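Local atomic coordinates of 30-kDa cleavage and polyadenylation specificity factor 30 (Arabidopsis thaliana, PDB entry 5ZUU), a protein that binds N6-methyladenosine-modified RNA through its YTH domain and, in the cleavage and polyadenylation specificity factor complex, takes part in pre-mRNA 3'-end formation and poly(A) site selection. Residues A[16-21]-A[137-142]; A[10-15]-A[58-63]; A[32-37]-A[162-167]; A[73-78]-A[103-108]. All coordinates share one frame; numbering follows the deposited sequence. Where two conformers were deposited one is given.

Interaction 1 (A[16-21]-A[137-142]); sequences VNRYFV and CQELEP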
# COMPACT_ATOMS: atom_id res chain seq x y z
N VAL A 16 16.05 2.95 5.45
CA VAL A 16 15.92 3.57 4.12
C VAL A 16 14.78 2.91 3.35
O VAL A 16 14.82 1.77 2.98
CB VAL A 16 17.27 3.63 3.36
CG1 VAL A 16 17.04 4.08 1.92
CG2 VAL A 16 18.18 4.62 4.11
N ASN A 17 13.73 3.68 3.11
CA ASN A 17 12.54 3.17 2.45
C ASN A 17 12.38 3.87 1.09
O ASN A 17 12.85 4.99 0.90
CB ASN A 17 11.33 3.53 3.29
CG ASN A 17 11.33 2.92 4.68
OD1 ASN A 17 12.00 1.91 5.00
ND2 ASN A 17 10.50 3.49 5.51
N ARG A 18 11.66 3.24 0.17
CA ARG A 18 11.09 3.96 -1.00
C ARG A 18 9.63 3.78 -0.90
O ARG A 18 9.15 2.74 -0.32
CB ARG A 18 11.62 3.37 -2.32
CG ARG A 18 13.08 3.66 -2.46
CD ARG A 18 13.72 2.90 -3.59
NE ARG A 18 13.26 3.41 -4.89
CZ ARG A 18 13.68 2.91 -6.06
NH1 ARG A 18 14.53 1.92 -6.08
NH2 ARG A 18 13.26 3.41 -7.20
N TYR A 19 8.91 4.72 -1.52
CA TYR A 19 7.48 4.88 -1.40
C TYR A 19 6.85 5.04 -2.77
O TYR A 19 7.33 5.87 -3.58
CB TYR A 19 7.17 6.22 -0.61
CG TYR A 19 7.79 6.25 0.74
CD1 TYR A 19 9.14 6.60 0.90
CD2 TYR A 19 7.08 5.85 1.85
CE1 TYR A 19 9.73 6.58 2.16
CE2 TYR A 19 7.67 5.84 3.11
CZ TYR A 19 8.98 6.18 3.26
OH TYR A 19 9.55 6.13 4.49
N PHE A 20 5.77 4.27 -3.01
CA PHE A 20 5.03 4.30 -4.28
C PHE A 20 3.56 4.44 -3.97
O PHE A 20 3.08 3.79 -3.05
CB PHE A 20 5.27 3.00 -5.11
CG PHE A 20 6.68 2.81 -5.57
CD1 PHE A 20 7.65 2.38 -4.71
CD2 PHE A 20 7.04 3.06 -6.87
CE1 PHE A 20 8.98 2.26 -5.13
CE2 PHE A 20 8.35 2.93 -7.31
CZ PHE A 20 9.32 2.54 -6.42
N VAL A 21 2.85 5.28 -4.72
CA VAL A 21 1.40 5.30 -4.68
C VAL A 21 0.87 4.17 -5.56
O VAL A 21 1.30 4.01 -6.69
CB VAL A 21 0.80 6.63 -5.17
CG1 VAL A 21 -0.74 6.56 -5.25
CG2 VAL A 21 1.23 7.76 -4.25
N CYS A 137 1.54 3.13 -9.21
CA CYS A 137 2.97 2.91 -9.01
C CYS A 137 3.85 4.10 -9.30
O CYS A 137 5.01 3.96 -9.61
CB CYS A 137 3.45 1.61 -9.67
SG CYS A 137 2.67 0.12 -8.97
N GLN A 138 3.30 5.29 -9.23
CA GLN A 138 4.14 6.50 -9.23
C GLN A 138 5.00 6.55 -7.94
O GLN A 138 4.51 6.46 -6.79
CB GLN A 138 3.26 7.72 -9.32
CG GLN A 138 3.94 9.02 -8.95
CD GLN A 138 4.84 9.42 -10.07
OE1 GLN A 138 4.33 9.70 -11.16
NE2 GLN A 138 6.14 9.31 -9.87
N GLU A 139 6.31 6.66 -8.12
CA GLU A 139 7.23 6.80 -6.98
C GLU A 139 7.10 8.19 -6.33
O GLU A 139 6.99 9.19 -7.03
CB GLU A 139 8.70 6.53 -7.38
CG GLU A 139 9.55 6.31 -6.13
CD GLU A 139 10.96 5.86 -6.30
OE1 GLU A 139 11.68 5.71 -5.28
OE2 GLU A 139 11.37 5.61 -7.45
N LEU A 140 7.10 8.23 -5.00
CA LEU A 140 7.17 9.48 -4.27
C LEU A 140 8.64 9.72 -3.99
O LEU A 140 9.36 8.80 -3.54
CB LEU A 140 6.32 9.43 -2.96
CG LEU A 140 4.83 9.16 -3.24
CD1 LEU A 140 4.08 8.60 -2.05
CD2 LEU A 140 4.11 10.40 -3.69
N GLU A 141 9.09 10.94 -4.27
CA GLU A 141 10.39 11.42 -3.78
C GLU A 141 10.44 11.08 -2.27
O GLU A 141 9.47 11.30 -1.54
CB GLU A 141 10.50 12.94 -4.02
CG GLU A 141 11.89 13.56 -3.79
CD GLU A 141 12.36 13.54 -2.34
OE1 GLU A 141 11.56 13.71 -1.37
OE2 GLU A 141 13.54 13.26 -2.16
N PRO A 142 11.55 10.50 -1.79
CA PRO A 142 11.35 9.73 -0.54
C PRO A 142 11.07 10.53 0.71
O PRO A 142 10.42 10.02 1.65
CB PRO A 142 12.65 8.93 -0.39
CG PRO A 142 13.60 9.51 -1.41
CD PRO A 142 12.74 10.05 -2.50
O HOH W 1 10.73 6.63 -2.74
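Phe-20 and Glu-139 form a non-hydrogen-bonded antiparallel pair where the short edge strand 138-140 lies against strand 17-24 in the mixed sheet of the YTH domain. Backbone bonds flank the pair: Leu-140 N to Tyr-19 O at 2.8 Å and Val-21 N to Gln-138 O at 2.9 Å. Glu-139 CG lies over one face of the Phe-20 ring, offset toward the rim, in a CH-pi contact 4.0 Å from the centroid. Glu-139 CG is anti to its backbone N (chi1 -165°), and the extended chain carries the carboxylate to Arg-18. Arg-18 grips it side-on in a salt bridge, with NE to OE1 at 2.8 Å and NH2 to OE2 at 2.9 Å. Arg-18 NH1 forms a second salt bridge, with Glu-51 of helix 46-55. A leucine in place of Arg-18 would probably leave the carboxylates of Glu-139 and Glu-51 without their shared cationic mate. A water accepts from Tyr-19 N and donates to Glu-139 OE1 and Leu-140 O. On the sheet face opposite Phe-20 and Glu-139, Val-21 CG2 packs on Leu-140 CD1. Helix 46-55 packs on Phe-20, helix 142-154 reaches Leu-140, and strand 58-65 pairs with the other edge of strand 17-24.

Interaction 2 (A[10-15]-A[58-63]); sequences HPLPQG and NVILIF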
# COMPACT_ATOMS: atom_id res chain seq x y z
N HIS A 10 1.00 -1.47 12.48
CA HIS A 10 2.41 -1.67 12.48
C HIS A 10 2.98 -0.30 12.19
O HIS A 10 2.49 0.40 11.31
CB HIS A 10 2.87 -2.68 11.42
CG HIS A 10 2.28 -4.02 11.61
ND1 HIS A 10 2.83 -4.96 12.46
CD2 HIS A 10 1.14 -4.57 11.13
CE1 HIS A 10 2.08 -6.04 12.46
NE2 HIS A 10 1.04 -5.83 11.68
N PRO A 11 4.01 0.07 12.93
CA PRO A 11 4.75 1.29 12.64
C PRO A 11 5.50 1.20 11.27
O PRO A 11 5.90 0.14 10.83
CB PRO A 11 5.75 1.35 13.76
CG PRO A 11 6.04 -0.10 14.04
CD PRO A 11 4.71 -0.80 13.89
N LEU A 12 5.67 2.35 10.64
CA LEU A 12 6.47 2.47 9.49
C LEU A 12 7.82 1.84 9.79
O LEU A 12 8.44 2.21 10.75
CB LEU A 12 6.59 3.96 9.18
CG LEU A 12 6.97 4.29 7.76
CD1 LEU A 12 5.86 3.79 6.84
CD2 LEU A 12 7.19 5.78 7.68
N PRO A 13 8.26 0.80 9.02
CA PRO A 13 9.58 0.24 9.27
C PRO A 13 10.65 1.33 9.26
O PRO A 13 10.53 2.34 8.51
CB PRO A 13 9.83 -0.66 8.06
CG PRO A 13 8.49 -0.96 7.50
CD PRO A 13 7.59 0.15 7.88
N GLN A 14 11.65 1.13 10.11
CA GLN A 14 12.75 2.08 10.21
C GLN A 14 13.71 1.78 9.08
O GLN A 14 13.81 0.62 8.57
CB GLN A 14 13.47 1.94 11.56
CG GLN A 14 12.64 2.40 12.77
CD GLN A 14 13.20 1.88 14.09
OE1 GLN A 14 13.35 0.66 14.28
NE2 GLN A 14 13.56 2.80 15.00
N GLY A 15 14.42 2.83 8.71
CA GLY A 15 15.56 2.72 7.79
C GLY A 15 15.30 3.38 6.47
O GLY A 15 14.41 4.24 6.35
N ASN A 58 12.81 -1.76 2.59
CA ASN A 58 11.36 -1.62 2.65
C ASN A 58 10.80 -0.75 1.53
O ASN A 58 11.20 0.40 1.36
CB ASN A 58 10.96 -0.91 3.93
CG ASN A 58 11.45 -1.61 5.15
OD1 ASN A 58 10.96 -2.66 5.50
ND2 ASN A 58 12.34 -0.98 5.86
N VAL A 59 9.90 -1.34 0.77
CA VAL A 59 9.14 -0.66 -0.21
C VAL A 59 7.78 -0.52 0.40
O VAL A 59 7.09 -1.53 0.78
CB VAL A 59 9.09 -1.47 -1.51
CG1 VAL A 59 8.17 -0.80 -2.53
CG2 VAL A 59 10.49 -1.60 -2.06
N ILE A 60 7.43 0.74 0.58
CA ILE A 60 6.16 1.13 1.17
C ILE A 60 5.17 1.56 0.08
O ILE A 60 5.44 2.50 -0.68
CB ILE A 60 6.35 2.23 2.23
CG1 ILE A 60 7.40 1.78 3.26
CG2 ILE A 60 4.99 2.58 2.91
CD1 ILE A 60 7.08 0.44 3.92
N LEU A 61 4.05 0.86 -0.00
CA LEU A 61 2.97 1.09 -1.00
C LEU A 61 1.83 1.80 -0.31
O LEU A 61 1.17 1.24 0.53
CB LEU A 61 2.50 -0.27 -1.51
CG LEU A 61 3.62 -1.17 -2.05
CD1 LEU A 61 3.04 -2.47 -2.50
CD2 LEU A 61 4.35 -0.52 -3.23
N ILE A 62 1.58 3.04 -0.71
CA ILE A 62 0.52 3.85 -0.21
C ILE A 62 -0.65 3.75 -1.16
O ILE A 62 -0.60 4.30 -2.27
CB ILE A 62 1.01 5.32 -0.08
CG1 ILE A 62 2.19 5.39 0.89
CG2 ILE A 62 -0.10 6.25 0.36
CD1 ILE A 62 2.91 6.76 0.95
N PHE A 63 -1.76 3.14 -0.71
CA PHE A 63 -2.90 2.81 -1.54
C PHE A 63 -3.91 3.88 -1.61
O PHE A 63 -4.19 4.55 -0.66
CB PHE A 63 -3.64 1.56 -1.04
CG PHE A 63 -3.03 0.30 -1.52
CD1 PHE A 63 -1.71 -0.02 -1.15
CD2 PHE A 63 -3.74 -0.58 -2.34
CE1 PHE A 63 -1.12 -1.21 -1.56
CE2 PHE A 63 -3.15 -1.76 -2.78
CZ PHE A 63 -1.84 -2.09 -2.39
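The Pro-13 ring rests against the amide of Asn-58 and the tip of Ile-60. Its CB is 3.4 Å from both Asn-58 OD1 and Asn-58 ND2, and Pro-13 CG is 3.6 Å from Asn-58 OD1. The amide is therefore met by carbon on this side, while its polar ends are used by other partners. OD1 accepts from Lys-76 NZ, and ND2 donates to Asn-17 OD1. Asn-58 CG stands anti to the carbonyl carbon (chi1 -57°), on a CB that points toward the loop, and this brings the amide up to the proline. An alanine at Asn-58 would probably leave Lys-76 NZ and Asn-17 OD1 without this partner and open a gap beside Pro-13 CB. Strand 58-65 is a central strand of the YTH sheet, parallel to its neighbour 17-24. The loop 10-15, just before strand 17-24, crosses one face of that sheet. Pro-13 and Ile-60 meet tip to tip, with CD 4.0 Å from Ile-60 CD1. Ile-60 CG1 is anti to the carbonyl carbon, and chi2 (-55°) then places CD1 at the ring, while CG2 serves Leu-12, whose CD1 comes within 4.2 Å of it. The chi2 of Leu-12 (63°) sets this branch, although its CB does not point at the strand. Leu-12 also touches Ala-149 of helix 142-154, and Leu-108 touches both Pro-13 and Ile-60.

Interaction 3 (A[32-37]-A[162-167]); sequences LSVQQG and AISIAA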
# COMPACT_ATOMS: atom_id res chain seq x y z
N LEU A 32 -10.01 -7.24 -0.70
CA LEU A 32 -9.43 -8.54 -0.90
C LEU A 32 -7.94 -8.57 -0.54
O LEU A 32 -7.44 -9.55 0.08
CB LEU A 32 -9.62 -8.96 -2.35
CG LEU A 32 -9.78 -10.45 -2.64
CD1 LEU A 32 -11.03 -11.01 -1.97
CD2 LEU A 32 -9.87 -10.68 -4.14
N SER A 33 -7.22 -7.52 -0.94
CA SER A 33 -5.82 -7.42 -0.55
C SER A 33 -5.62 -7.46 0.98
O SER A 33 -4.73 -8.09 1.53
CB SER A 33 -5.23 -6.14 -1.13
OG SER A 33 -3.91 -6.02 -0.75
N VAL A 34 -6.48 -6.72 1.65
CA VAL A 34 -6.45 -6.63 3.11
C VAL A 34 -6.73 -7.98 3.75
O VAL A 34 -6.04 -8.36 4.69
CB VAL A 34 -7.45 -5.56 3.59
CG1 VAL A 34 -7.61 -5.62 5.10
CG2 VAL A 34 -6.95 -4.17 3.18
N GLN A 35 -7.72 -8.71 3.25
CA GLN A 35 -8.06 -10.02 3.82
C GLN A 35 -6.98 -11.06 3.55
O GLN A 35 -6.74 -11.94 4.36
CB GLN A 35 -9.45 -10.50 3.32
CG GLN A 35 -9.82 -11.96 3.63
CD GLN A 35 -9.78 -12.27 5.10
OE1 GLN A 35 -10.30 -11.51 5.92
NE2 GLN A 35 -9.15 -13.39 5.46
N GLN A 36 -6.29 -10.94 2.41
CA GLN A 36 -5.34 -11.97 1.98
C GLN A 36 -3.88 -11.61 2.08
O GLN A 36 -3.06 -12.48 1.96
CB GLN A 36 -5.69 -12.34 0.54
CG GLN A 36 -7.05 -13.01 0.50
CD GLN A 36 -7.54 -13.27 -0.88
OE1 GLN A 36 -6.77 -13.37 -1.84
NE2 GLN A 36 -8.85 -13.38 -1.00
N GLY A 37 -3.51 -10.35 2.27
CA GLY A 37 -2.07 -10.03 2.30
C GLY A 37 -1.33 -10.16 0.99
O GLY A 37 -0.13 -10.55 0.93
N ALA A 162 -8.09 -3.94 11.97
CA ALA A 162 -8.23 -5.14 12.80
C ALA A 162 -8.49 -6.38 11.89
O ALA A 162 -7.92 -7.45 12.09
CB ALA A 162 -9.35 -4.92 13.84
N ILE A 163 -9.26 -6.19 10.82
CA ILE A 163 -9.45 -7.27 9.82
C ILE A 163 -8.10 -7.79 9.30
O ILE A 163 -7.84 -9.01 9.28
CB ILE A 163 -10.37 -6.84 8.67
CG1 ILE A 163 -11.81 -6.68 9.21
CG2 ILE A 163 -10.40 -7.92 7.60
CD1 ILE A 163 -12.74 -6.02 8.22
N SER A 164 -7.22 -6.85 8.95
CA SER A 164 -5.91 -7.20 8.51
C SER A 164 -5.12 -7.98 9.54
O SER A 164 -4.48 -8.95 9.21
CB SER A 164 -5.13 -5.93 8.16
OG SER A 164 -4.00 -6.35 7.49
N ILE A 165 -5.12 -7.50 10.77
CA ILE A 165 -4.28 -8.07 11.88
C ILE A 165 -4.76 -9.52 12.15
O ILE A 165 -3.94 -10.44 12.25
CB ILE A 165 -4.35 -7.20 13.22
CG1 ILE A 165 -3.79 -5.77 13.04
CG2 ILE A 165 -3.59 -7.84 14.37
CD1 ILE A 165 -2.37 -5.72 12.53
N ALA A 166 -6.08 -9.68 12.22
CA ALA A 166 -6.71 -11.01 12.38
C ALA A 166 -6.29 -11.93 11.23
O ALA A 166 -5.75 -13.02 11.51
CB ALA A 166 -8.23 -10.89 12.45
N ALA A 167 -6.44 -11.46 9.98
CA ALA A 167 -6.11 -12.34 8.81
C ALA A 167 -4.67 -12.74 8.81
O ALA A 167 -4.37 -13.91 8.64
CB ALA A 167 -6.50 -11.72 7.50
O HOH W 2 -3.75 -8.81 6.01
O HOH W 3 -9.90 -10.93 9.27
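Ala-167 points its methyl toward helix 27-36 and meets the last turn of that helix at Gln-35. Its CB is 3.2 Å from Gln-35 O, a close approach made possible by the small side chain. The Gln-35 amide also lies near this methyl, with NE2 3.7 Å from Ala-167 CB. Gln-35 CB starts away from the partner helix. The bend at chi2 (57°) turns CD back toward it. Gln-35 has two deposited conformers, so this part of the contact is less certain. In the conformer given, the Gln-35 side chain crosses that of Ile-163 at about a right angle, with OE1 near the CG2 branch.

Val-34, the residue before Gln-35, meets helix 159-172 about one turn before Ala-167 and carries the apolar part. Its CG1, anti to the backbone N, lies 4.0 Å from Ser-164 CB and 4.4 Å from Ile-163 CG2. A water joins the two helices here. It donates to Val-34 O at 2.7 Å and accepts from Ser-164 OG at 2.9 Å.

The contact joins the end of helix 27-36 to the C-terminal helix 159-172. The two short segments run 37° apart, with their axes 8.3 Å apart at closest. Trp-107 of strand 103-114 touches both Val-34 and Ser-164 and so underlies the junction. Gln-35 O has a polar partner in Arg-171 NH1, further along helix 159-172.

The chemistry is thus mixed. Small residues let the backbones come near, while the bridging water and Arg-171 satisfy carbonyl oxygens at the end of helix 27-36, consistent with a partly hydrated seam.

Interaction 4 (A[73-78]-A[103-108]); sequences GCAKMT and FSVKWL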
# COMPACT_ATOMS: atom_id res chain seq x y z
N GLY A 73 -4.33 3.70 3.15
CA GLY A 73 -3.32 3.03 4.00
C GLY A 73 -2.03 2.77 3.29
O GLY A 73 -1.83 3.27 2.15
N CYS A 74 -1.17 2.02 3.96
CA CYS A 74 0.13 1.67 3.47
C CYS A 74 0.49 0.24 3.89
O CYS A 74 0.03 -0.25 4.92
CB CYS A 74 1.19 2.71 3.85
SG CYS A 74 1.66 2.82 5.57
N ALA A 75 1.20 -0.42 2.98
CA ALA A 75 1.68 -1.81 3.10
C ALA A 75 3.13 -1.87 2.73
O ALA A 75 3.62 -1.03 2.01
CB ALA A 75 0.85 -2.73 2.21
N LYS A 76 3.83 -2.83 3.30
CA LYS A 76 5.14 -3.16 2.88
C LYS A 76 5.04 -4.26 1.80
O LYS A 76 4.33 -5.24 2.00
CB LYS A 76 5.94 -3.73 4.06
CG LYS A 76 7.34 -4.13 3.69
CD LYS A 76 8.01 -4.68 4.92
CE LYS A 76 9.05 -5.69 4.57
NZ LYS A 76 10.32 -5.03 4.30
N MET A 77 5.76 -4.10 0.70
CA MET A 77 5.92 -5.16 -0.30
C MET A 77 6.78 -6.25 0.34
O MET A 77 7.89 -5.99 0.69
CB MET A 77 6.60 -4.58 -1.51
CG MET A 77 6.74 -5.51 -2.69
SD MET A 77 7.52 -4.66 -4.06
CE MET A 77 7.63 -6.03 -5.23
N THR A 78 6.27 -7.45 0.55
CA THR A 78 7.09 -8.47 1.23
C THR A 78 7.54 -9.62 0.40
O THR A 78 8.23 -10.47 0.93
CB THR A 78 6.35 -9.04 2.42
OG1 THR A 78 5.07 -9.46 2.00
CG2 THR A 78 6.09 -7.95 3.45
N PHE A 103 1.77 -10.79 -5.59
CA PHE A 103 2.88 -10.79 -4.63
C PHE A 103 2.40 -10.47 -3.18
O PHE A 103 1.31 -10.01 -2.98
CB PHE A 103 4.00 -9.83 -5.11
CG PHE A 103 3.55 -8.39 -5.20
CD1 PHE A 103 2.89 -7.92 -6.34
CD2 PHE A 103 3.71 -7.51 -4.10
CE1 PHE A 103 2.41 -6.60 -6.41
CE2 PHE A 103 3.21 -6.19 -4.17
CZ PHE A 103 2.59 -5.72 -5.33
N SER A 104 3.19 -10.79 -2.18
CA SER A 104 2.84 -10.53 -0.79
C SER A 104 2.98 -9.08 -0.40
O SER A 104 3.94 -8.40 -0.79
CB SER A 104 3.80 -11.24 0.18
OG SER A 104 3.76 -12.57 -0.08
N VAL A 105 2.07 -8.67 0.45
CA VAL A 105 2.16 -7.39 1.12
C VAL A 105 1.75 -7.62 2.57
O VAL A 105 1.03 -8.55 2.85
CB VAL A 105 1.34 -6.27 0.44
CG1 VAL A 105 1.78 -6.11 -0.96
CG2 VAL A 105 -0.15 -6.54 0.45
N LYS A 106 2.26 -6.78 3.46
CA LYS A 106 1.83 -6.71 4.85
C LYS A 106 1.28 -5.33 5.09
O LYS A 106 2.01 -4.34 5.00
CB LYS A 106 3.02 -6.92 5.70
CG LYS A 106 2.89 -6.65 7.19
CD LYS A 106 4.23 -7.09 7.79
CE LYS A 106 4.64 -6.35 9.03
NZ LYS A 106 4.18 -7.14 10.18
N TRP A 107 -0.01 -5.27 5.40
CA TRP A 107 -0.69 -4.02 5.69
C TRP A 107 -0.20 -3.44 7.00
O TRP A 107 -0.16 -4.11 8.00
CB TRP A 107 -2.19 -4.26 5.69
CG TRP A 107 -2.67 -4.37 4.31
CD1 TRP A 107 -2.90 -5.54 3.60
CD2 TRP A 107 -2.78 -3.31 3.37
NE1 TRP A 107 -3.24 -5.24 2.31
CE2 TRP A 107 -3.21 -3.89 2.14
CE3 TRP A 107 -2.66 -1.93 3.47
CZ2 TRP A 107 -3.47 -3.14 1.01
CZ3 TRP A 107 -2.96 -1.17 2.34
CH2 TRP A 107 -3.32 -1.78 1.11
N LEU A 108 0.31 -2.21 6.93
CA LEU A 108 0.90 -1.59 8.11
C LEU A 108 -0.14 -0.72 8.81
O LEU A 108 -0.29 -0.83 10.01
CB LEU A 108 2.15 -0.84 7.76
CG LEU A 108 3.17 -1.70 7.03
CD1 LEU A 108 4.23 -0.78 6.43
CD2 LEU A 108 3.81 -2.78 7.92
O HOH W 4 3.60 -10.62 3.78
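Ala-75 CB sits over one face of the Trp-107 indole, 3.9 Å from the centroid of the six-membered ring, in a CH-pi contact offset toward the rim. The same methyl lies 4.0 Å from Val-105 CB. Further along this face Met-77 crosses Phe-103 at about a right angle. Its CG is 3.9 Å from Phe-103 CE2, and its SD stands obliquely 5.2 Å from the ring centroid, a Met-aromatic contact. Met-77 CG is anti to the backbone N (chi1 -175°), which sets it against the ring, and the extended chain beyond it carries the sulfur past.

The backbone sets this register. Lys-76 and Lys-106 are an antiparallel hydrogen-bonded pair, with Lys-76 N to Lys-106 O at 2.9 Å and Lys-106 N to Lys-76 O at 3.0 Å. Leu-108 N bonds to Cys-74 O at 2.8 Å. At the other end Thr-78 N donates to Ser-104 O at 2.9 Å.

A second shell holds the side chains. Trp-107 NE1 bonds to Ser-33 OG, and its ring meets that of Phe-63. The paired lysines send their ends to different partners. Lys-76 NZ bonds to Asn-58 OD1, and Lys-106 NZ forms a salt bridge with Glu-168 OE1.

This antiparallel pair belongs to the central sheet of the YTH domain. Strand 70-77 lies between strands 103-114 and 58-65. Helix 46-55 packs on Met-77 and Phe-103, and helix 142-154 packs on Cys-74 and Leu-108 from the opposite face.

How the interactions relate
Interactions 1, 2 and 4 share one sheet, while interaction 3 joins two helices beside it. Interactions 1 and 4 are both buried antiparallel strand pairings. Interaction 1 is at the sheet edge and adds a salt bridge. Interaction 4, nearest the chain centre, relies on aromatic and aliphatic packing. Interaction 2 is only partly buried and sets proline and leucine carbons against an amide and an isoleucine. Its strand 58-65 bonds to both neighbours, through Arg-18 O to Ile-60 N and Ala-75 O to Leu-61 N. Interaction 3 is buried but far from the chain centre, held by small side chains and bridging water without direct hydrogen bonds between its segments. Trp-107 and Gly-37 tie it to interaction 4.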